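Local coordinates for protein succinylglutamate desuccinylase (Vibrio parahaemolyticus, PDB 2BCO) that probably uses one bound zinc ion to hydrolyse N-succinylglutamate to succinate and glutamate, the last step of arginine breakdown by the AST pathway, at residues K86-C91 / I245-P250; K147-L152 / E209-Q214; V182-S187 / L239-L244; A68-V73 / A224-N229. One frame throughout, in Å; residues are numbered along the deposited sequence.

Contact 1 of 4, residues K86-C91 / I245-P250; sequences KVDARC and IAEAQP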
loop_
_atom_site.group_PDB
_atom_site.type_symbol
_atom_site.label_atom_id
_atom_site.label_comp_id
_atom_site.label_asym_id
_atom_site.label_seq_id
_atom_site.Cartn_x
_atom_site.Cartn_y
_atom_site.Cartn_z
ATOM N N LYS A 86 18.708 2.086 -13.002
ATOM C CA LYS A 86 19.375 3.299 -12.557
ATOM C C LYS A 86 18.755 3.733 -11.227
ATOM O O LYS A 86 17.526 3.798 -11.093
ATOM C CB LYS A 86 19.209 4.394 -13.617
ATOM C CG LYS A 86 19.782 5.746 -13.238
ATOM C CD LYS A 86 19.405 6.796 -14.278
ATOM C CE LYS A 86 19.592 8.211 -13.756
ATOM N NZ LYS A 86 21.019 8.545 -13.523
ATOM N N VAL A 87 19.597 4.020 -10.241
ATOM C CA VAL A 87 19.098 4.436 -8.938
ATOM C C VAL A 87 19.382 5.904 -8.688
ATOM O O VAL A 87 20.532 6.339 -8.722
ATOM C CB VAL A 87 19.718 3.599 -7.817
ATOM C CG1 VAL A 87 19.175 4.045 -6.482
ATOM C CG2 VAL A 87 19.404 2.135 -8.041
ATOM N N ASP A 88 18.327 6.665 -8.428
ATOM C CA ASP A 88 18.468 8.092 -8.193
ATOM C C ASP A 88 17.818 8.521 -6.880
ATOM O O ASP A 88 18.096 9.594 -6.359
ATOM C CB ASP A 88 17.837 8.862 -9.350
ATOM C CG ASP A 88 18.380 10.261 -9.475
ATOM O OD1 ASP A 88 19.492 10.415 -10.025
ATOM O OD2 ASP A 88 17.702 11.202 -9.012
ATOM N N ALA A 89 16.943 7.685 -6.346
ATOM C CA ALA A 89 16.273 8.007 -5.098
ATOM C C ALA A 89 16.722 7.048 -4.007
ATOM O O ALA A 89 17.065 5.902 -4.284
ATOM C CB ALA A 89 14.763 7.923 -5.278
ATOM N N ARG A 90 16.738 7.524 -2.771
ATOM C CA ARG A 90 17.112 6.688 -1.640
ATOM C C ARG A 90 15.867 5.849 -1.358
ATOM O O ARG A 90 14.767 6.389 -1.266
ATOM C CB ARG A 90 17.475 7.569 -0.440
ATOM C CG ARG A 90 17.807 6.806 0.833
ATOM C CD ARG A 90 18.601 7.676 1.792
ATOM N NE ARG A 90 18.708 7.083 3.120
ATOM C CZ ARG A 90 17.882 7.350 4.126
ATOM N NH1 ARG A 90 16.881 8.199 3.960
ATOM N NH2 ARG A 90 18.068 6.773 5.304
ATOM N N CYS A 91 16.032 4.534 -1.243
ATOM C CA CYS A 91 14.893 3.649 -1.006
ATOM C C CYS A 91 15.095 2.687 0.156
ATOM O O CYS A 91 16.219 2.357 0.529
ATOM C CB CYS A 91 14.597 2.811 -2.257
ATOM S SG CYS A 91 14.436 3.713 -3.815
ATOM N N ILE A 245 12.092 5.503 -8.961
ATOM C CA ILE A 245 13.343 5.302 -8.250
ATOM C C ILE A 245 14.516 5.853 -9.084
ATOM O O ILE A 245 15.564 6.194 -8.543
ATOM C CB ILE A 245 13.565 3.794 -7.903
ATOM C CG1 ILE A 245 14.205 3.060 -9.071
ATOM C CG2 ILE A 245 12.234 3.124 -7.566
ATOM C CD1 ILE A 245 15.688 2.891 -8.910
ATOM N N ALA A 246 14.326 5.967 -10.396
ATOM C CA ALA A 246 15.376 6.482 -11.277
ATOM C C ALA A 246 15.187 7.953 -11.654
ATOM O O ALA A 246 15.996 8.507 -12.393
ATOM C CB ALA A 246 15.462 5.637 -12.549
ATOM N N GLU A 247 14.127 8.579 -11.148
ATOM C CA GLU A 247 13.845 9.983 -11.454
ATOM C C GLU A 247 13.876 10.240 -12.958
ATOM O O GLU A 247 14.580 11.134 -13.426
ATOM C CB GLU A 247 14.865 10.901 -10.768
ATOM C CG GLU A 247 14.587 11.174 -9.304
ATOM C CD GLU A 247 13.281 11.918 -9.090
ATOM O OE1 GLU A 247 12.207 11.327 -9.336
ATOM O OE2 GLU A 247 13.331 13.097 -8.681
ATOM N N ALA A 248 13.106 9.463 -13.711
ATOM C CA ALA A 248 13.075 9.609 -15.159
ATOM C C ALA A 248 11.672 9.623 -15.752
ATOM O O ALA A 248 10.678 9.444 -15.048
ATOM C CB ALA A 248 13.888 8.491 -15.800
ATOM N N GLN A 249 11.624 9.842 -17.063
ATOM C CA GLN A 249 10.391 9.864 -17.849
ATOM C C GLN A 249 9.219 10.604 -17.205
ATOM O O GLN A 249 8.181 10.005 -16.917
ATOM C CB GLN A 249 9.975 8.424 -18.174
ATOM C CG GLN A 249 9.305 8.241 -19.532
ATOM C CD GLN A 249 7.981 8.975 -19.650
ATOM O OE1 GLN A 249 7.046 8.721 -18.889
ATOM N NE2 GLN A 249 7.893 9.881 -20.616
ATOM N N PRO A 250 9.371 11.915 -16.964
ATOM C CA PRO A 250 8.280 12.681 -16.356
ATOM C C PRO A 250 7.300 13.196 -17.415
ATOM O O PRO A 250 7.426 14.328 -17.888
ATOM C CB PRO A 250 9.015 13.810 -15.646
ATOM C CG PRO A 250 10.147 14.085 -16.584
ATOM C CD PRO A 250 10.625 12.692 -16.957
#
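One carbonyl oxygen, that of Ile245, is gripped by two successive backbone amides of the facing chain. Asp88 N donates to Ile245 O over 2.8 Å, and Ala89 N reaches the same Ile245 O at 3.0 Å along a more bent path, 136° at the hydrogen. Both donors lie in the plane of the carbonyl group. The motif behind this is a helix C-terminus: helix 235-245 ends here in a Schellman motif, with Glu247 at positive phi, and its last turn offers a carbonyl to the loop that leads into strand 90-95 of the catalytic domain. Asp88 and Glu247 come together beside the bonds, their chains crossing at about a right angle, and Asp88 OD2 sits 3.1 Å from Glu247 CG. The two carboxylates carry like charges, with Asp88 OD2 and Glu247 OE2 4.8 Å apart; the repulsion is probably eased by Lys54, which forms a salt bridge with Glu247 OE2. Apolar packing accompanies the bonds. Ile245 holds CG1 in the crowded position between its backbone N and carbonyl carbon (chi1 85°), and this swings CD1 against the 86-91 backbone and to 3.9 Å from Val87 CG2. A branched aliphatic chain suits this buried place; Cys91 SG lies 4.2 Å from Ile245 CB, at the base of the side chain. Ala246 is small enough to let the two backbones draw close. Lys86 O is pressed tightly by both side chains, 3.1 Å from Ala246 CB and 3.0 Å from Ile245 CD1.

Contact 2 of 4, residues K147-L152 / E209-Q214; sequences KTRWHL and ENYSAQ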
loop_
_atom_site.group_PDB
_atom_site.type_symbol
_atom_site.label_atom_id
_atom_site.label_comp_id
_atom_site.label_asym_id
_atom_site.label_seq_id
_atom_site.Cartn_x
_atom_site.Cartn_y
_atom_site.Cartn_z
ATOM N N LYS A 147 9.216 17.027 2.501
ATOM C CA LYS A 147 8.814 17.057 1.097
ATOM C C LYS A 147 9.420 15.951 0.246
ATOM O O LYS A 147 8.901 15.630 -0.819
ATOM C CB LYS A 147 9.134 18.422 0.470
ATOM C CG LYS A 147 10.580 18.868 0.589
ATOM C CD LYS A 147 10.758 20.270 0.009
ATOM C CE LYS A 147 12.156 20.802 0.265
ATOM N NZ LYS A 147 13.187 19.831 -0.186
ATOM N N THR A 148 10.513 15.371 0.721
ATOM C CA THR A 148 11.184 14.294 0.005
ATOM C C THR A 148 10.621 12.909 0.354
ATOM O O THR A 148 10.893 11.937 -0.338
ATOM C CB THR A 148 12.686 14.265 0.345
ATOM O OG1 THR A 148 12.869 13.699 1.655
ATOM C CG2 THR A 148 13.261 15.686 0.330
ATOM N N ARG A 149 9.823 12.823 1.411
ATOM C CA ARG A 149 9.299 11.535 1.860
ATOM C C ARG A 149 8.149 10.869 1.097
ATOM O O ARG A 149 7.108 11.481 0.825
ATOM C CB ARG A 149 8.933 11.648 3.332
ATOM C CG ARG A 149 10.094 12.085 4.199
ATOM C CD ARG A 149 9.608 12.496 5.567
ATOM N NE ARG A 149 10.651 13.133 6.367
ATOM C CZ ARG A 149 10.408 13.785 7.500
ATOM N NH1 ARG A 149 9.161 13.879 7.947
ATOM N NH2 ARG A 149 11.405 14.335 8.189
ATOM N N TRP A 150 8.356 9.590 0.785
ATOM C CA TRP A 150 7.376 8.771 0.073
ATOM C C TRP A 150 7.251 7.407 0.736
ATOM O O TRP A 150 8.227 6.855 1.231
ATOM C CB TRP A 150 7.800 8.517 -1.379
ATOM C CG TRP A 150 7.770 9.702 -2.292
ATOM C CD1 TRP A 150 8.547 10.818 -2.216
ATOM C CD2 TRP A 150 6.963 9.849 -3.471
ATOM N NE1 TRP A 150 8.294 11.640 -3.287
ATOM C CE2 TRP A 150 7.340 11.068 -4.076
ATOM C CE3 TRP A 150 5.999 9.047 -4.093
ATOM C CZ2 TRP A 150 6.740 11.530 -5.258
ATOM C CZ3 TRP A 150 5.407 9.507 -5.275
ATOM C CH2 TRP A 150 5.795 10.728 -5.851
ATOM N N HIS A 151 6.044 6.864 0.736
ATOM C CA HIS A 151 5.819 5.537 1.276
ATOM C C HIS A 151 4.759 4.854 0.437
ATOM O O HIS A 151 3.589 5.225 0.455
ATOM C CB HIS A 151 5.366 5.564 2.737
ATOM C CG HIS A 151 5.250 4.196 3.342
ATOM N ND1 HIS A 151 4.932 3.985 4.667
ATOM C CD2 HIS A 151 5.419 2.967 2.797
ATOM C CE1 HIS A 151 4.909 2.686 4.911
ATOM N NE2 HIS A 151 5.200 2.045 3.794
ATOM N N LEU A 152 5.194 3.856 -0.312
ATOM C CA LEU A 152 4.309 3.086 -1.161
ATOM C C LEU A 152 4.209 1.680 -0.573
ATOM O O LEU A 152 5.161 0.900 -0.634
ATOM C CB LEU A 152 4.870 3.033 -2.586
ATOM C CG LEU A 152 4.693 4.232 -3.527
ATOM C CD1 LEU A 152 4.834 5.545 -2.800
ATOM C CD2 LEU A 152 5.727 4.140 -4.621
ATOM N N GLU A 209 0.642 10.123 8.724
ATOM C CA GLU A 209 0.315 10.819 9.964
ATOM C C GLU A 209 1.510 11.226 10.795
ATOM O O GLU A 209 1.518 12.306 11.374
ATOM C CB GLU A 209 -0.615 9.965 10.835
ATOM C CG GLU A 209 -0.880 10.517 12.252
ATOM C CD GLU A 209 -1.451 11.933 12.253
ATOM O OE1 GLU A 209 -2.364 12.204 11.451
ATOM O OE2 GLU A 209 -0.997 12.770 13.062
ATOM N N ASN A 210 2.527 10.379 10.851
ATOM C CA ASN A 210 3.681 10.679 11.682
ATOM C C ASN A 210 4.908 11.236 11.000
ATOM O O ASN A 210 5.837 11.671 11.677
ATOM C CB ASN A 210 4.062 9.431 12.469
ATOM C CG ASN A 210 3.037 9.091 13.519
ATOM O OD1 ASN A 210 2.886 9.818 14.494
ATOM N ND2 ASN A 210 2.315 7.999 13.322
ATOM N N TYR A 211 4.939 11.227 9.674
ATOM C CA TYR A 211 6.112 11.748 8.985
ATOM C C TYR A 211 5.776 12.540 7.732
ATOM O O TYR A 211 6.660 12.891 6.960
ATOM C CB TYR A 211 7.062 10.594 8.659
ATOM C CG TYR A 211 7.610 9.932 9.903
ATOM C CD1 TYR A 211 8.698 10.476 10.582
ATOM C CD2 TYR A 211 7.010 8.791 10.435
ATOM C CE1 TYR A 211 9.184 9.900 11.768
ATOM C CE2 TYR A 211 7.486 8.207 11.624
ATOM C CZ TYR A 211 8.573 8.769 12.281
ATOM O OH TYR A 211 9.058 8.202 13.438
ATOM N N SER A 212 4.493 12.834 7.555
ATOM C CA SER A 212 4.025 13.606 6.407
ATOM C C SER A 212 4.489 13.025 5.079
ATOM O O SER A 212 4.780 13.770 4.145
ATOM C CB SER A 212 4.515 15.056 6.511
ATOM O OG SER A 212 4.112 15.637 7.739
ATOM N N ALA A 213 4.563 11.703 4.989
ATOM C CA ALA A 213 5.011 11.075 3.753
ATOM C C ALA A 213 3.885 11.020 2.724
ATOM O O ALA A 213 2.718 10.917 3.080
ATOM C CB ALA A 213 5.530 9.657 4.041
ATOM N N GLN A 214 4.246 11.114 1.451
ATOM C CA GLN A 214 3.271 11.029 0.361
ATOM C C GLN A 214 3.062 9.518 0.333
ATOM O O GLN A 214 3.824 8.768 -0.279
ATOM C CB GLN A 214 3.907 11.588 -0.919
ATOM C CG GLN A 214 4.221 13.087 -0.755
ATOM C CD GLN A 214 5.244 13.633 -1.741
ATOM O OE1 GLN A 214 4.906 13.987 -2.865
ATOM N NE2 GLN A 214 6.511 13.692 -1.319
#
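Gln214 meets Arg149 O twice: its backbone N donates over 3.0 Å to Arg149 O in an almost perfectly straight bond (179°), and its side-chain NE2 reaches the same Arg149 O at 3.1 Å. Both donors stand above the carbonyl plane. His151 N returns a bond to Gln214 O (3.1 Å), so Trp150 is bridged to Gln214 in parallel register where strand 214-220 joins strand 149-157. With CG anti to its carbonyl carbon (chi1 -64°), Gln214 extends over one face of the Trp150 indole, the amide plane tilted 43° from the ring; OE1 lies 3.7 Å above the ring plane, toward its rim. Arg149, stretched from CG to NE, lays NH1 on Tyr211 O at 2.9 Å with the oxygen in the guanidinium plane; a long, planar donor suits the reach to the Tyr211 carbonyl. Farther out, Ser178 OG bonds to Gln214 OE1, fixing the amide's rotation, and Thr144 O takes Arg149 NH2. The His151 side chain, held by Ser207 and Ser59, is about 8 Å from that of the zinc ligand His155. A glutamine here supplies a donor to the Arg149 carbonyl and an acceptor to Ser178, so both ends of a buried amide are satisfied.

Contact 3 of 4, residues V182-S187 / L239-L244; sequences VDFLDS and LALRNL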
loop_
_atom_site.group_PDB
_atom_site.type_symbol
_atom_site.label_atom_id
_atom_site.label_comp_id
_atom_site.label_asym_id
_atom_site.label_seq_id
_atom_site.Cartn_x
_atom_site.Cartn_y
_atom_site.Cartn_z
ATOM N N VAL A 182 0.069 12.132 -7.319
ATOM C CA VAL A 182 -1.027 11.946 -8.268
ATOM C C VAL A 182 -0.482 11.661 -9.661
ATOM O O VAL A 182 -0.995 10.796 -10.364
ATOM C CB VAL A 182 -1.949 13.190 -8.315
ATOM C CG1 VAL A 182 -2.922 13.088 -9.488
ATOM C CG2 VAL A 182 -2.729 13.291 -7.014
ATOM N N ASP A 183 0.557 12.387 -10.062
ATOM C CA ASP A 183 1.168 12.142 -11.364
ATOM C C ASP A 183 1.671 10.699 -11.406
ATOM O O ASP A 183 1.629 10.053 -12.454
ATOM C CB ASP A 183 2.357 13.087 -11.606
ATOM C CG ASP A 183 1.927 14.461 -12.083
ATOM O OD1 ASP A 183 2.798 15.362 -12.143
ATOM O OD2 ASP A 183 0.726 14.641 -12.399
ATOM N N PHE A 184 2.160 10.210 -10.265
ATOM C CA PHE A 184 2.672 8.844 -10.174
ATOM C C PHE A 184 1.546 7.865 -10.422
ATOM O O PHE A 184 1.705 6.921 -11.193
ATOM C CB PHE A 184 3.283 8.564 -8.794
ATOM C CG PHE A 184 3.689 7.123 -8.588
ATOM C CD1 PHE A 184 4.701 6.548 -9.359
ATOM C CD2 PHE A 184 3.023 6.323 -7.667
ATOM C CE1 PHE A 184 5.046 5.194 -9.205
ATOM C CE2 PHE A 184 3.359 4.959 -7.505
ATOM C CZ PHE A 184 4.368 4.401 -8.281
ATOM N N LEU A 185 0.409 8.093 -9.762
ATOM C CA LEU A 185 -0.761 7.235 -9.920
ATOM C C LEU A 185 -1.138 7.135 -11.394
ATOM O O LEU A 185 -1.366 6.041 -11.909
ATOM C CB LEU A 185 -1.975 7.796 -9.162
ATOM C CG LEU A 185 -2.279 7.527 -7.674
ATOM C CD1 LEU A 185 -2.191 6.035 -7.373
ATOM C CD2 LEU A 185 -1.320 8.291 -6.804
ATOM N N ASP A 186 -1.212 8.288 -12.058
ATOM C CA ASP A 186 -1.594 8.341 -13.460
ATOM C C ASP A 186 -0.577 7.638 -14.351
ATOM O O ASP A 186 -0.943 6.856 -15.224
ATOM C CB ASP A 186 -1.785 9.803 -13.894
ATOM C CG ASP A 186 -2.939 10.484 -13.164
ATOM O OD1 ASP A 186 -3.058 11.720 -13.247
ATOM O OD2 ASP A 186 -3.736 9.782 -12.509
ATOM N N SER A 187 0.700 7.901 -14.119
ATOM C CA SER A 187 1.732 7.261 -14.922
ATOM C C SER A 187 1.727 5.753 -14.715
ATOM O O SER A 187 2.002 5.002 -15.650
ATOM C CB SER A 187 3.115 7.822 -14.573
ATOM O OG SER A 187 3.220 9.172 -14.986
ATOM N N LEU A 239 6.776 -0.133 -14.344
ATOM C CA LEU A 239 7.563 0.802 -15.144
ATOM C C LEU A 239 7.511 2.175 -14.480
ATOM O O LEU A 239 8.515 2.880 -14.396
ATOM C CB LEU A 239 6.980 0.881 -16.555
ATOM C CG LEU A 239 7.899 1.262 -17.719
ATOM C CD1 LEU A 239 7.104 1.210 -19.018
ATOM C CD2 LEU A 239 8.473 2.642 -17.512
ATOM N N ALA A 240 6.328 2.550 -14.009
ATOM C CA ALA A 240 6.161 3.833 -13.340
ATOM C C ALA A 240 6.998 3.815 -12.056
ATOM O O ALA A 240 7.621 4.812 -11.706
ATOM C CB ALA A 240 4.688 4.079 -13.019
ATOM N N LEU A 241 7.026 2.674 -11.370
ATOM C CA LEU A 241 7.803 2.555 -10.143
ATOM C C LEU A 241 9.298 2.590 -10.443
ATOM O O LEU A 241 10.079 3.149 -9.671
ATOM C CB LEU A 241 7.441 1.265 -9.395
ATOM C CG LEU A 241 8.194 0.969 -8.094
ATOM C CD1 LEU A 241 7.991 2.095 -7.086
ATOM C CD2 LEU A 241 7.684 -0.332 -7.534
ATOM N N ARG A 242 9.710 1.994 -11.560
ATOM C CA ARG A 242 11.130 2.026 -11.916
ATOM C C ARG A 242 11.532 3.455 -12.283
ATOM O O ARG A 242 12.617 3.912 -11.924
ATOM C CB ARG A 242 11.425 1.072 -13.081
ATOM C CG ARG A 242 11.500 -0.402 -12.660
ATOM C CD ARG A 242 11.362 -1.357 -13.846
ATOM N NE ARG A 242 11.412 -2.751 -13.420
ATOM C CZ ARG A 242 12.532 -3.429 -13.172
ATOM N NH1 ARG A 242 13.719 -2.844 -13.310
ATOM N NH2 ARG A 242 12.462 -4.693 -12.772
ATOM N N ASN A 243 10.650 4.163 -12.978
ATOM C CA ASN A 243 10.941 5.538 -13.366
ATOM C C ASN A 243 11.054 6.428 -12.133
ATOM O O ASN A 243 11.818 7.386 -12.123
ATOM C CB ASN A 243 9.847 6.097 -14.289
ATOM C CG ASN A 243 9.871 5.472 -15.678
ATOM O OD1 ASN A 243 10.898 4.967 -16.129
ATOM N ND2 ASN A 243 8.740 5.528 -16.371
ATOM N N LEU A 244 10.296 6.097 -11.090
ATOM C CA LEU A 244 10.301 6.883 -9.866
ATOM C C LEU A 244 11.611 6.735 -9.101
ATOM O O LEU A 244 12.182 7.730 -8.633
ATOM C CB LEU A 244 9.124 6.476 -8.974
ATOM C CG LEU A 244 8.929 7.222 -7.648
ATOM C CD1 LEU A 244 8.651 8.698 -7.924
ATOM C CD2 LEU A 244 7.766 6.598 -6.866
#
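The Phe184 ring has Leu244 CD2 over one face, 4.1 Å from the ring centroid and 23° off the normal, a CH-pi contact displaced toward the rim. At its edge, near the ring plane, lie Ala240 O and Leu241 N, so the aromatic ring also sets its rim against the backbone of the other helix; Phe184 CE1 comes to 3.6 Å from Ala240 O. This is helix-helix packing inside the catalytic domain: helices 179-188 and 235-245 run roughly antiparallel, their short segments at 140° with axes 9.5 Å apart at the closest. Phe184 has CG anti to its backbone N (chi1 174°), which carries the ring across to the partner helix although its CB does not point straight there. A flat, wide side chain suits the job, because it can offer a face to one leucine and an edge to a peptide group at the same time. Leu244, likewise with CG anti to the backbone N, crosses the phenylalanine at about a right angle. Leu241 joins more loosely, its CD1 4.5 Å from Phe184 CZ. Underneath, Phe184, Leu241 and Leu244 all rest on Leu152 of strand 149-157, so the pair of helices shares one hydrophobic layer against the sheet, and Phe184 touches Met218 of strand 214-220 as well. Next to this, the backbones come closest at Ser187 and Ala240, CA to CA 5.8 Å, where serine and alanine, with little side chain, suit the close spacing. There the methyl CB of Ala240 lies against the backbone of Ser187, 3.8 Å from its carbonyl carbon C.

Contact 4 of 4, residues A68-V73 / A224-N229; sequences APMELV and ARIGEN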
loop_
_atom_site.group_PDB
_atom_site.type_symbol
_atom_site.label_atom_id
_atom_site.label_comp_id
_atom_site.label_asym_id
_atom_site.label_seq_id
_atom_site.Cartn_x
_atom_site.Cartn_y
_atom_site.Cartn_z
ATOM N N ALA A 68 2.507 -10.855 -5.675
ATOM C CA ALA A 68 2.859 -10.111 -6.891
ATOM C C ALA A 68 3.826 -8.938 -6.663
ATOM O O ALA A 68 4.857 -8.841 -7.329
ATOM C CB ALA A 68 1.589 -9.622 -7.600
ATOM N N PRO A 69 3.515 -8.034 -5.722
ATOM C CA PRO A 69 4.438 -6.914 -5.504
ATOM C C PRO A 69 5.807 -7.381 -5.011
ATOM O O PRO A 69 6.831 -6.754 -5.306
ATOM C CB PRO A 69 3.711 -6.055 -4.467
ATOM C CG PRO A 69 2.264 -6.361 -4.729
ATOM C CD PRO A 69 2.289 -7.862 -4.928
HETATM N N MSE A 70 5.817 -8.475 -4.254
HETATM C CA MSE A 70 7.061 -9.023 -3.732
HETATM C C MSE A 70 7.933 -9.440 -4.910
HETATM O O MSE A 70 9.145 -9.217 -4.901
HETATM C CB MSE A 70 6.776 -10.231 -2.830
HETATM C CG MSE A 70 5.757 -9.959 -1.731
HETATM SE SE MSE A 70 5.479 -11.444 -0.496
HETATM C CE MSE A 70 5.993 -12.910 -1.661
ATOM N N GLU A 71 7.308 -10.036 -5.926
ATOM C CA GLU A 71 8.026 -10.471 -7.123
ATOM C C GLU A 71 8.572 -9.255 -7.865
ATOM O O GLU A 71 9.710 -9.276 -8.334
ATOM C CB GLU A 71 7.112 -11.269 -8.070
ATOM C CG GLU A 71 6.546 -12.569 -7.501
ATOM C CD GLU A 71 6.264 -13.612 -8.598
ATOM O OE1 GLU A 71 5.103 -14.077 -8.727
ATOM O OE2 GLU A 71 7.218 -13.958 -9.334
ATOM N N LEU A 72 7.762 -8.196 -7.970
ATOM C CA LEU A 72 8.199 -6.971 -8.655
ATOM C C LEU A 72 9.379 -6.355 -7.918
ATOM O O LEU A 72 10.357 -5.935 -8.534
ATOM C CB LEU A 72 7.062 -5.942 -8.738
ATOM C CG LEU A 72 5.838 -6.356 -9.558
ATOM C CD1 LEU A 72 4.891 -5.170 -9.682
ATOM C CD2 LEU A 72 6.280 -6.852 -10.955
ATOM N N VAL A 73 9.278 -6.299 -6.594
ATOM C CA VAL A 73 10.354 -5.752 -5.776
ATOM C C VAL A 73 11.598 -6.615 -5.965
ATOM O O VAL A 73 12.702 -6.106 -6.105
ATOM C CB VAL A 73 9.969 -5.729 -4.267
ATOM C CG1 VAL A 73 11.194 -5.417 -3.409
ATOM C CG2 VAL A 73 8.883 -4.676 -4.028
ATOM N N ALA A 224 -2.163 -14.534 -5.234
ATOM C CA ALA A 224 -1.824 -15.771 -5.927
ATOM C C ALA A 224 -0.444 -16.156 -5.447
ATOM O O ALA A 224 0.279 -15.320 -4.904
ATOM C CB ALA A 224 -1.830 -15.565 -7.451
ATOM N N ARG A 225 -0.070 -17.415 -5.639
ATOM C CA ARG A 225 1.239 -17.869 -5.194
ATOM C C ARG A 225 2.342 -17.221 -6.018
ATOM O O ARG A 225 2.101 -16.685 -7.101
ATOM C CB ARG A 225 1.353 -19.392 -5.313
ATOM C CG ARG A 225 0.169 -20.160 -4.735
ATOM C CD ARG A 225 0.359 -21.674 -4.829
ATOM N NE ARG A 225 -0.786 -22.383 -4.275
ATOM C CZ ARG A 225 -1.900 -22.659 -4.946
ATOM N NH1 ARG A 225 -2.033 -22.307 -6.222
ATOM N NH2 ARG A 225 -2.905 -23.251 -4.326
ATOM N N ILE A 226 3.553 -17.259 -5.481
ATOM C CA ILE A 226 4.714 -16.728 -6.160
ATOM C C ILE A 226 4.947 -17.566 -7.435
ATOM O O ILE A 226 4.867 -18.801 -7.401
ATOM C CB ILE A 226 5.949 -16.817 -5.233
ATOM C CG1 ILE A 226 5.763 -15.866 -4.045
ATOM C CG2 ILE A 226 7.212 -16.522 -6.012
ATOM C CD1 ILE A 226 6.923 -15.848 -3.036
ATOM N N GLY A 227 5.227 -16.883 -8.545
ATOM C CA GLY A 227 5.458 -17.554 -9.809
ATOM C C GLY A 227 4.150 -17.905 -10.494
ATOM O O GLY A 227 4.138 -18.506 -11.572
ATOM N N GLU A 228 3.040 -17.529 -9.865
ATOM C CA GLU A 228 1.726 -17.824 -10.415
ATOM C C GLU A 228 0.847 -16.573 -10.497
ATOM O O GLU A 228 -0.379 -16.671 -10.543
ATOM C CB GLU A 228 1.042 -18.916 -9.564
ATOM C CG GLU A 228 1.782 -20.263 -9.578
ATOM C CD GLU A 228 1.122 -21.346 -8.720
ATOM O OE1 GLU A 228 -0.055 -21.198 -8.319
ATOM O OE2 GLU A 228 1.790 -22.369 -8.460
ATOM N N ASN A 229 1.477 -15.400 -10.525
ATOM C CA ASN A 229 0.739 -14.140 -10.612
ATOM C C ASN A 229 0.544 -13.658 -12.049
ATOM O O ASN A 229 1.270 -14.054 -12.961
ATOM C CB ASN A 229 1.459 -13.037 -9.818
ATOM C CG ASN A 229 1.262 -13.174 -8.316
ATOM O OD1 ASN A 229 0.136 -13.137 -7.822
ATOM N ND2 ASN A 229 2.357 -13.331 -7.590
HETATM O O HOH W 1 -0.376 -12.087 -5.481
#
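Hydrogen bonds centre on one carboxylate oxygen. Gly227 N donates to Glu71 OE1 at 2.8 Å from above the carboxylate plane, while Asn229 ND2 comes to the same Glu71 OE1 at 3.1 Å, using the anti lone pair of that oxygen. Glu71 arrives from the first turn of helix 68-81, extended beyond CG, and clasps the type II beta turn from Arg225 to Glu228; Gly227 takes the positive phi (82°) of that turn. Asn229 ND2 is also bonded to Thr67 OG1. A water mediates a further link, accepting from Ala68 N at 3.1 Å, probably donating to Asn229 OD1 and accepting weakly from Ala224 N, so the start of the helix is tied to the loop. Apolar contact lies beside this: selenomethionine Met70 turns CE onto Ile226 CD1 (3.4 Å), the chains crossing at about a right angle, and both touch Leu11 of helix 10-15. The Ala68 methyl packs on the amide of Asn229, CB 3.6 Å from CG. Within segment 224-229, Arg225 NH1 and Glu228 OE1 form a salt bridge. Helix 68-81 follows zinc ligands His63 and Glu66, and two N-H donors on one oxygen would help stabilise Glu71 as a carboxylate.

In the fold
Contacts 2 and 3 form one continuous core, joined where Leu152 CD2 comes to 3.8 Å from Phe184 CE2, and Trp150 adds its ring at Leu244. Contact 1 begins where the helix of contact 3 ends, 245-250 following 239-244 directly, and Ala248 N probably bonds to Asn243 O at 2.9 Å; the centres of contacts 1 and 3 are 11 Å apart. Contact 4 touches none of the others, its nearest atoms about 5 Å from contact 3 and its centre about 26 Å from that of contact 2. The side chain of Met70 in contact 4 is about 10 Å from the zinc, and that of His151 in contact 2 about 12 Å.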